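PDB 6BE0: AvrA from Salmonella typhimurium, which probably transfers acetyl groups from acetyl-CoA to serine and threonine residues of target proteins, as a YopJ-family effector that binds inositol hexakisphosphate. Local coordinates for residues Pro168-Gln180 with Asn211-Ser225. Numbering follows the deposited sequence.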
ATOM      1  N   PRO A 168      15.557 -18.018 -10.385  1.00 45.91           N
ATOM      2  CA  PRO A 168      15.538 -19.295  -9.666  1.00 47.02           C
ATOM      3  C   PRO A 168      14.986 -19.148  -8.254  1.00 45.35           C
ATOM      4  O   PRO A 168      15.207 -18.113  -7.625  1.00 43.76           O
ATOM      5  CB  PRO A 168      17.011 -19.702  -9.636  1.00 48.89           C
ATOM      6  CG  PRO A 168      17.750 -18.413  -9.688  1.00 47.89           C
ATOM      7  CD  PRO A 168      16.928 -17.504 -10.557  1.00 46.65           C
ATOM      8  N   ASP A 169      14.283 -20.170  -7.776  1.00 48.07           N
ATOM      9  CA  ASP A 169      13.725 -20.180  -6.428  1.00 46.94           C
ATOM     10  C   ASP A 169      13.013 -18.871  -6.088  1.00 44.48           C
ATOM     11  O   ASP A 169      13.234 -18.287  -5.026  1.00 43.37           O
ATOM     12  CB  ASP A 169      14.832 -20.458  -5.409  1.00 47.73           C
ATOM     13  CG  ASP A 169      15.458 -21.828  -5.594  1.00 51.21           C
ATOM     14  OD1 ASP A 169      14.817 -22.830  -5.214  1.00 56.81           O
ATOM     15  OD2 ASP A 169      16.590 -21.904  -6.118  1.00 52.03           O
ATOM     16  N   CYS A 170      12.160 -18.421  -7.006  1.00 53.48           N
ATOM     17  CA  CYS A 170      11.404 -17.184  -6.838  1.00 47.43           C
ATOM     18  C   CYS A 170       9.929 -17.502  -6.611  1.00 47.30           C
ATOM     19  O   CYS A 170       9.298 -18.168  -7.434  1.00 48.70           O
ATOM     20  CB  CYS A 170      11.578 -16.287  -8.065  1.00 47.26           C
ATOM     21  SG  CYS A 170      10.776 -14.678  -7.942  1.00 47.79           S
ATOM     22  N   TYR A 171       9.388 -17.022  -5.493  1.00 40.65           N
ATOM     23  CA  TYR A 171       8.016 -17.330  -5.102  1.00 40.60           C
ATOM     24  C   TYR A 171       7.166 -16.066  -5.015  1.00 38.61           C
ATOM     25  O   TYR A 171       7.571 -15.073  -4.407  1.00 37.52           O
ATOM     26  CB  TYR A 171       8.007 -18.069  -3.763  1.00 41.27           C
ATOM     27  CG  TYR A 171       8.799 -19.356  -3.791  1.00 43.50           C
ATOM     28  CD1 TYR A 171      10.150 -19.367  -3.474  1.00 43.70           C
ATOM     29  CD2 TYR A 171       8.200 -20.556  -4.143  1.00 45.61           C
ATOM     30  CE1 TYR A 171      10.879 -20.541  -3.502  1.00 45.82           C
ATOM     31  CE2 TYR A 171       8.921 -21.733  -4.175  1.00 47.89           C
ATOM     32  CZ  TYR A 171      10.260 -21.720  -3.854  1.00 47.91           C
ATOM     33  OH  TYR A 171      10.986 -22.890  -3.882  1.00 58.21           O
ATOM     34  N   PHE A 172       5.985 -16.118  -5.628  1.00 35.67           N
ATOM     35  CA  PHE A 172       5.101 -14.962  -5.718  1.00 34.30           C
ATOM     36  C   PHE A 172       3.762 -15.204  -5.026  1.00 34.19           C
ATOM     37  O   PHE A 172       3.224 -16.313  -5.044  1.00 35.42           O
ATOM     38  CB  PHE A 172       4.864 -14.588  -7.182  1.00 34.57           C
ATOM     39  CG  PHE A 172       3.789 -13.556  -7.378  1.00 33.58           C
ATOM     40  CD1 PHE A 172       2.502 -13.934  -7.719  1.00 34.12           C
ATOM     41  CD2 PHE A 172       4.064 -12.207  -7.211  1.00 32.33           C
ATOM     42  CE1 PHE A 172       1.511 -12.988  -7.897  1.00 33.42           C
ATOM     43  CE2 PHE A 172       3.077 -11.258  -7.387  1.00 31.66           C
ATOM     44  CZ  PHE A 172       1.798 -11.649  -7.731  1.00 32.19           C
ATOM     45  N   ALA A 173       3.230 -14.146  -4.419  1.00 32.91           N
ATOM     46  CA  ALA A 173       1.924 -14.194  -3.779  1.00 32.85           C
ATOM     47  C   ALA A 173       1.249 -12.831  -3.864  1.00 31.68           C
ATOM     48  O   ALA A 173       1.911 -11.797  -3.820  1.00 30.73           O
ATOM     49  CB  ALA A 173       2.055 -14.633  -2.330  1.00 33.05           C
ATOM     50  N   MET A 174      -0.072 -12.841  -3.997  1.00 39.14           N
ATOM     51  CA  MET A 174      -0.856 -11.615  -4.028  1.00 38.18           C
ATOM     52  C   MET A 174      -1.763 -11.583  -2.806  1.00 38.24           C
ATOM     53  O   MET A 174      -2.411 -12.577  -2.484  1.00 39.25           O
ATOM     54  CB  MET A 174      -1.664 -11.531  -5.322  1.00 38.63           C
ATOM     55  CG  MET A 174      -2.595 -10.338  -5.411  1.00 38.15           C
ATOM     56  SD  MET A 174      -3.342 -10.214  -7.045  1.00 45.32           S
ATOM     57  CE  MET A 174      -4.987  -9.651  -6.624  1.00 44.14           C
ATOM     58  N   VAL A 175      -1.791 -10.443  -2.122  1.00 31.14           N
ATOM     59  CA  VAL A 175      -2.526 -10.313  -0.870  1.00 31.31           C
ATOM     60  C   VAL A 175      -3.631  -9.267  -0.972  1.00 31.12           C
ATOM     61  O   VAL A 175      -3.384  -8.108  -1.310  1.00 30.38           O
ATOM     62  CB  VAL A 175      -1.583  -9.944   0.294  1.00 30.83           C
ATOM     63  CG1 VAL A 175      -2.365  -9.769   1.593  1.00 31.28           C
ATOM     64  CG2 VAL A 175      -0.515 -11.012   0.461  1.00 31.26           C
ATOM     65  N   GLU A 176      -4.852  -9.696  -0.676  1.00 36.82           N
ATOM     66  CA  GLU A 176      -5.999  -8.803  -0.601  1.00 39.00           C
ATOM     67  C   GLU A 176      -6.078  -8.203   0.796  1.00 37.36           C
ATOM     68  O   GLU A 176      -6.007  -8.929   1.786  1.00 38.69           O
ATOM     69  CB  GLU A 176      -7.288  -9.560  -0.937  1.00 38.03           C
ATOM     70  CG  GLU A 176      -8.565  -8.743  -0.806  1.00 42.19           C
ATOM     71  CD  GLU A 176      -9.810  -9.609  -0.845  1.00 40.09           C
ATOM     72  OE1 GLU A 176      -9.890 -10.573  -0.053  1.00 40.88           O
ATOM     73  OE2 GLU A 176     -10.707  -9.327  -1.667  1.00 40.71           O
ATOM     74  N   LEU A 177      -6.222  -6.884   0.871  1.00 30.78           N
ATOM     75  CA  LEU A 177      -6.328  -6.196   2.155  1.00 30.93           C
ATOM     76  C   LEU A 177      -7.753  -5.713   2.415  1.00 31.87           C
ATOM     77  O   LEU A 177      -8.253  -5.816   3.536  1.00 32.73           O
ATOM     78  CB  LEU A 177      -5.354  -5.015   2.211  1.00 30.00           C
ATOM     79  CG  LEU A 177      -3.861  -5.358   2.142  1.00 29.26           C
ATOM     80  CD1 LEU A 177      -3.023  -4.096   2.287  1.00 28.66           C
ATOM     81  CD2 LEU A 177      -3.465  -6.380   3.201  1.00 29.76           C
ATOM     82  N   ASP A 178      -8.401  -5.202   1.371  1.00 39.03           N
ATOM     83  CA  ASP A 178      -9.743  -4.635   1.483  1.00 36.12           C
ATOM     84  C   ASP A 178      -9.812  -3.617   2.618  1.00 36.88           C
ATOM     85  O   ASP A 178     -10.624  -3.745   3.534  1.00 38.94           O
ATOM     86  CB  ASP A 178     -10.784  -5.737   1.704  1.00 37.19           C
ATOM     87  CG  ASP A 178     -12.215  -5.225   1.598  1.00 40.07           C
ATOM     88  OD1 ASP A 178     -12.452  -4.252   0.850  1.00 38.97           O
ATOM     89  OD2 ASP A 178     -13.103  -5.796   2.265  1.00 40.19           O
ATOM     90  N   ILE A 179      -8.937  -2.616   2.556  1.00 33.80           N
ATOM     91  CA  ILE A 179      -8.950  -1.515   3.512  1.00 34.72           C
ATOM     92  C   ILE A 179      -9.192  -0.196   2.785  1.00 34.80           C
ATOM     93  O   ILE A 179      -9.545   0.804   3.408  1.00 35.93           O
ATOM     94  CB  ILE A 179      -7.637  -1.436   4.311  1.00 34.55           C
ATOM     95  CG1 ILE A 179      -6.435  -1.372   3.366  1.00 33.11           C
ATOM     96  CG2 ILE A 179      -7.523  -2.636   5.243  1.00 39.51           C
ATOM     97  CD1 ILE A 179      -5.127  -1.051   4.065  1.00 33.05           C
ATOM     98  N   GLN A 180      -8.998  -0.200   1.469  1.00 32.41           N
ATOM     99  CA  GLN A 180      -9.377   0.936   0.639  1.00 32.46           C
ATOM    100  C   GLN A 180     -10.781   0.716   0.095  1.00 33.55           C
ATOM    101  O   GLN A 180     -11.085  -0.344  -0.452  1.00 36.06           O
ATOM    102  CB  GLN A 180      -8.398   1.141  -0.518  1.00 31.92           C
ATOM    103  CG  GLN A 180      -8.803   2.275  -1.459  1.00 31.18           C
ATOM    104  CD  GLN A 180      -8.004   2.295  -2.741  1.00 30.94           C
ATOM    105  OE1 GLN A 180      -6.872   1.818  -2.788  1.00 31.61           O
ATOM    106  NE2 GLN A 180      -8.596   2.846  -3.797  1.00 37.23           N
ATOM    107  N   ASN A 211       5.393 -17.779   2.264  1.00 48.43           N
ATOM    108  CA  ASN A 211       5.334 -17.627   0.815  1.00 47.61           C
ATOM    109  C   ASN A 211       6.390 -18.505   0.151  1.00 48.04           C
ATOM    110  O   ASN A 211       6.112 -19.209  -0.821  1.00 50.65           O
ATOM    111  CB  ASN A 211       5.533 -16.164   0.415  1.00 43.85           C
ATOM    112  CG  ASN A 211       5.383 -15.938  -1.079  1.00 44.52           C
ATOM    113  OD1 ASN A 211       4.696 -16.695  -1.767  1.00 46.10           O
ATOM    114  ND2 ASN A 211       6.029 -14.894  -1.588  1.00 42.16           N
ATOM    115  N   ILE A 212       7.602 -18.461   0.696  1.00 52.04           N
ATOM    116  CA  ILE A 212       8.716 -19.250   0.185  1.00 54.25           C
ATOM    117  C   ILE A 212       8.470 -20.743   0.366  1.00 57.41           C
ATOM    118  O   ILE A 212       8.735 -21.536  -0.537  1.00 60.42           O
ATOM    119  CB  ILE A 212      10.036 -18.863   0.887  1.00 52.26           C
ATOM    120  CG1 ILE A 212      10.472 -17.468   0.438  1.00 52.21           C
ATOM    121  CG2 ILE A 212      11.137 -19.869   0.574  1.00 58.90           C
ATOM    122  CD1 ILE A 212      11.659 -16.916   1.197  1.00 55.84           C
ATOM    123  N   CYS A 213       7.965 -21.121   1.534  1.00 51.44           N
ATOM    124  CA  CYS A 213       7.717 -22.524   1.840  1.00 54.52           C
ATOM    125  C   CYS A 213       6.399 -22.994   1.233  1.00 55.85           C
ATOM    126  O   CYS A 213       6.007 -24.149   1.403  1.00 58.73           O
ATOM    127  CB  CYS A 213       7.709 -22.744   3.353  1.00 55.13           C
ATOM    128  SG  CYS A 213       9.297 -22.393   4.155  1.00 57.20           S
ATOM    129  N   GLU A 214       5.728 -22.090   0.523  1.00 54.30           N
ATOM    130  CA  GLU A 214       4.469 -22.396  -0.144  1.00 55.59           C
ATOM    131  C   GLU A 214       3.427 -22.883   0.860  1.00 56.95           C
ATOM    132  O   GLU A 214       2.772 -23.903   0.646  1.00 59.91           O
ATOM    133  CB  GLU A 214       4.689 -23.438  -1.245  1.00 58.50           C
ATOM    134  CG  GLU A 214       5.854 -23.105  -2.171  1.00 57.85           C
ATOM    135  CD  GLU A 214       5.949 -24.046  -3.359  1.00 64.62           C
ATOM    136  OE1 GLU A 214       5.005 -24.066  -4.175  1.00 64.21           O
ATOM    137  OE2 GLU A 214       6.967 -24.764  -3.474  1.00 63.83           O
ATOM    138  N   ARG A 215       3.292 -22.140   1.956  1.00 63.94           N
ATOM    139  CA  ARG A 215       2.308 -22.434   2.995  1.00 64.35           C
ATOM    140  C   ARG A 215       1.373 -21.250   3.206  1.00 61.73           C
ATOM    141  O   ARG A 215       0.657 -21.186   4.206  1.00 65.37           O
ATOM    142  CB  ARG A 215       3.001 -22.773   4.316  1.00 64.46           C
ATOM    143  CG  ARG A 215       4.032 -23.883   4.232  1.00 71.33           C
ATOM    144  CD  ARG A 215       4.531 -24.245   5.623  1.00 71.34           C
ATOM    145  NE  ARG A 215       5.099 -23.087   6.318  1.00 67.30           N
ATOM    146  CZ  ARG A 215       6.395 -22.890   6.548  1.00 67.24           C
ATOM    147  NH1 ARG A 215       7.306 -23.774   6.156  1.00 68.39           N
ATOM    148  NH2 ARG A 215       6.787 -21.797   7.189  1.00 66.07           N
ATOM    149  N   LEU A 216       1.384 -20.314   2.261  1.00 51.15           N
ATOM    150  CA  LEU A 216       0.640 -19.069   2.409  1.00 48.90           C
ATOM    151  C   LEU A 216      -0.725 -19.145   1.735  1.00 49.96           C
ATOM    152  O   LEU A 216      -1.758 -19.091   2.403  1.00 50.69           O
ATOM    153  CB  LEU A 216       1.447 -17.906   1.828  1.00 46.02           C
ATOM    154  CG  LEU A 216       0.854 -16.507   1.997  1.00 43.65           C
ATOM    155  CD1 LEU A 216       0.706 -16.144   3.468  1.00 43.34           C
ATOM    156  CD2 LEU A 216       1.723 -15.491   1.277  1.00 41.40           C
ATOM    157  N   CYS A 217      -0.720 -19.273   0.413  1.00 58.82           N
ATOM    158  CA  CYS A 217      -1.952 -19.291  -0.366  1.00 59.05           C
ATOM    159  C   CYS A 217      -2.442 -20.717  -0.593  1.00 66.84           C
ATOM    160  O   CYS A 217      -3.635 -20.999  -0.481  1.00 66.59           O
ATOM    161  CB  CYS A 217      -1.742 -18.589  -1.708  1.00 58.42           C
ATOM    162  SG  CYS A 217      -1.285 -16.847  -1.567  1.00 56.05           S
ATOM    163  N   GLY A 218      -1.512 -21.613  -0.909  1.00 70.30           N
ATOM    164  CA  GLY A 218      -1.855 -22.990  -1.202  1.00 71.24           C
ATOM    165  C   GLY A 218      -2.752 -23.098  -2.419  1.00 77.89           C
ATOM    166  O   GLY A 218      -2.441 -22.559  -3.482  1.00 75.10           O
ATOM    167  N   GLU A 219      -3.871 -23.797  -2.260  1.00 91.11           N
ATOM    168  CA  GLU A 219      -4.803 -24.026  -3.357  1.00 94.37           C
ATOM    169  C   GLU A 219      -5.378 -22.725  -3.908  1.00 95.44           C
ATOM    170  O   GLU A 219      -5.504 -22.563  -5.122  1.00 94.66           O
ATOM    171  CB  GLU A 219      -5.940 -24.940  -2.897  1.00100.86           C
ATOM    172  CG  GLU A 219      -5.477 -26.323  -2.470  1.00104.66           C
ATOM    173  CD  GLU A 219      -6.628 -27.230  -2.077  1.00109.62           C
ATOM    174  OE1 GLU A 219      -7.795 -26.791  -2.171  1.00109.33           O
ATOM    175  OE2 GLU A 219      -6.366 -28.384  -1.675  1.00109.56           O
ATOM    176  N   GLU A 220      -5.723 -21.803  -3.015  1.00 99.94           N
ATOM    177  CA  GLU A 220      -6.332 -20.540  -3.421  1.00 97.23           C
ATOM    178  C   GLU A 220      -5.356 -19.702  -4.248  1.00 91.51           C
ATOM    179  O   GLU A 220      -4.146 -19.755  -4.022  1.00 90.88           O
ATOM    180  CB  GLU A 220      -6.801 -19.758  -2.194  1.00 93.22           C
ATOM    181  CG  GLU A 220      -7.856 -20.488  -1.377  1.00 97.96           C
ATOM    182  CD  GLU A 220      -8.501 -19.607  -0.325  1.00 96.65           C
ATOM    183  OE1 GLU A 220      -8.003 -18.484  -0.098  1.00 92.80           O
ATOM    184  OE2 GLU A 220      -9.511 -20.034   0.271  1.00 98.70           O
ATOM    185  N   PRO A 221      -5.881 -18.922  -5.210  1.00 80.22           N
ATOM    186  CA  PRO A 221      -5.024 -18.153  -6.121  1.00 78.75           C
ATOM    187  C   PRO A 221      -4.271 -17.030  -5.409  1.00 78.76           C
ATOM    188  O   PRO A 221      -3.054 -16.907  -5.566  1.00 82.76           O
ATOM    189  CB  PRO A 221      -6.015 -17.590  -7.142  1.00 79.26           C
ATOM    190  CG  PRO A 221      -7.304 -17.507  -6.411  1.00 82.00           C
ATOM    191  CD  PRO A 221      -7.312 -18.655  -5.445  1.00 81.08           C
ATOM    192  N   PHE A 222      -4.999 -16.222  -4.644  1.00 51.23           N
ATOM    193  CA  PHE A 222      -4.406 -15.153  -3.850  1.00 46.90           C
ATOM    194  C   PHE A 222      -4.788 -15.323  -2.386  1.00 46.68           C
ATOM    195  O   PHE A 222      -5.592 -16.191  -2.047  1.00 49.10           O
ATOM    196  CB  PHE A 222      -4.857 -13.783  -4.360  1.00 45.12           C
ATOM    197  CG  PHE A 222      -6.333 -13.541  -4.235  1.00 46.09           C
ATOM    198  CD1 PHE A 222      -6.853 -12.918  -3.114  1.00 44.75           C
ATOM    199  CD2 PHE A 222      -7.199 -13.930  -5.240  1.00 49.34           C
ATOM    200  CE1 PHE A 222      -8.213 -12.692  -2.997  1.00 45.88           C
ATOM    201  CE2 PHE A 222      -8.559 -13.707  -5.129  1.00 49.81           C
ATOM    202  CZ  PHE A 222      -9.065 -13.086  -4.006  1.00 48.36           C
ATOM    203  N   LEU A 223      -4.213 -14.492  -1.525  1.00 44.14           N
ATOM    204  CA  LEU A 223      -4.492 -14.554  -0.097  1.00 44.09           C
ATOM    205  C   LEU A 223      -5.655 -13.626   0.257  1.00 43.50           C
ATOM    206  O   LEU A 223      -5.543 -12.412   0.095  1.00 41.33           O
ATOM    207  CB  LEU A 223      -3.248 -14.173   0.705  1.00 42.19           C
ATOM    208  CG  LEU A 223      -3.313 -14.462   2.205  1.00 42.81           C
ATOM    209  CD1 LEU A 223      -3.143 -15.950   2.470  1.00 45.44           C
ATOM    210  CD2 LEU A 223      -2.267 -13.653   2.956  1.00 40.77           C
ATOM    211  N   PRO A 224      -6.778 -14.188   0.739  1.00 45.96           N
ATOM    212  CA  PRO A 224      -7.911 -13.321   1.078  1.00 45.70           C
ATOM    213  C   PRO A 224      -7.630 -12.476   2.317  1.00 46.19           C
ATOM    214  O   PRO A 224      -6.666 -12.748   3.035  1.00 46.42           O
ATOM    215  CB  PRO A 224      -9.050 -14.311   1.325  1.00 49.20           C
ATOM    216  CG  PRO A 224      -8.373 -15.551   1.771  1.00 50.59           C
ATOM    217  CD  PRO A 224      -7.071 -15.605   1.023  1.00 49.86           C
ATOM    218  N   SER A 225      -8.465 -11.471   2.560  1.00 43.15           N
ATOM    219  CA  SER A 225      -8.208 -10.492   3.613  1.00 41.67           C
ATOM    220  C   SER A 225      -8.210 -11.099   5.015  1.00 43.28           C
ATOM    221  O   SER A 225      -7.369 -10.747   5.843  1.00 42.34           O
ATOM    222  CB  SER A 225      -9.240  -9.364   3.542  1.00 41.25           C
ATOM    223  OG  SER A 225     -10.553  -9.861   3.728  1.00 43.75           O
TER
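Val175 and Leu223 form a single parallel beta bridge on the outer side of strand 170-176, an edge strand of the mixed sheet of this YopJ-family fold; the other edge of strand 170-176 pairs with strand 136-143. Leu223 N donates to Met174 O (2.8 Å) in a straight bond, and Leu223 O takes the N-H of Glu176. The side chains of Val175 and Leu223 lie side by side and point the same way, touching through CG2 and CD2. Toward the strand's start, the Tyr171 ring is covered on one face by the end of helix 205-212: Ile212 O sits over the ring centre and Ile212 CA makes a CH-pi contact. Glu214, whose positive phi ends the helix in a Schellman motif, brings OE2 3.7 Å from Tyr171 CE2, its carboxylate plane 43° from the ring. With CG anti to N (chi1 -176°), the Asn211 amide lies against the strand, ND2 bonding weakly to Tyr171 O (3.2 Å) and more strongly to Ser138 OG, OD1 meeting the Ala173 methyl. The Glu176 carboxylate stands 80° from the Phe222 ring, and Cys147 N holds its OE2. Its OE1, at that ring's edge, accepts the N-H of Ser225, first residue of helix 225-228, in a bent bond through its anti lone pair (OE1 to N 3.1 Å).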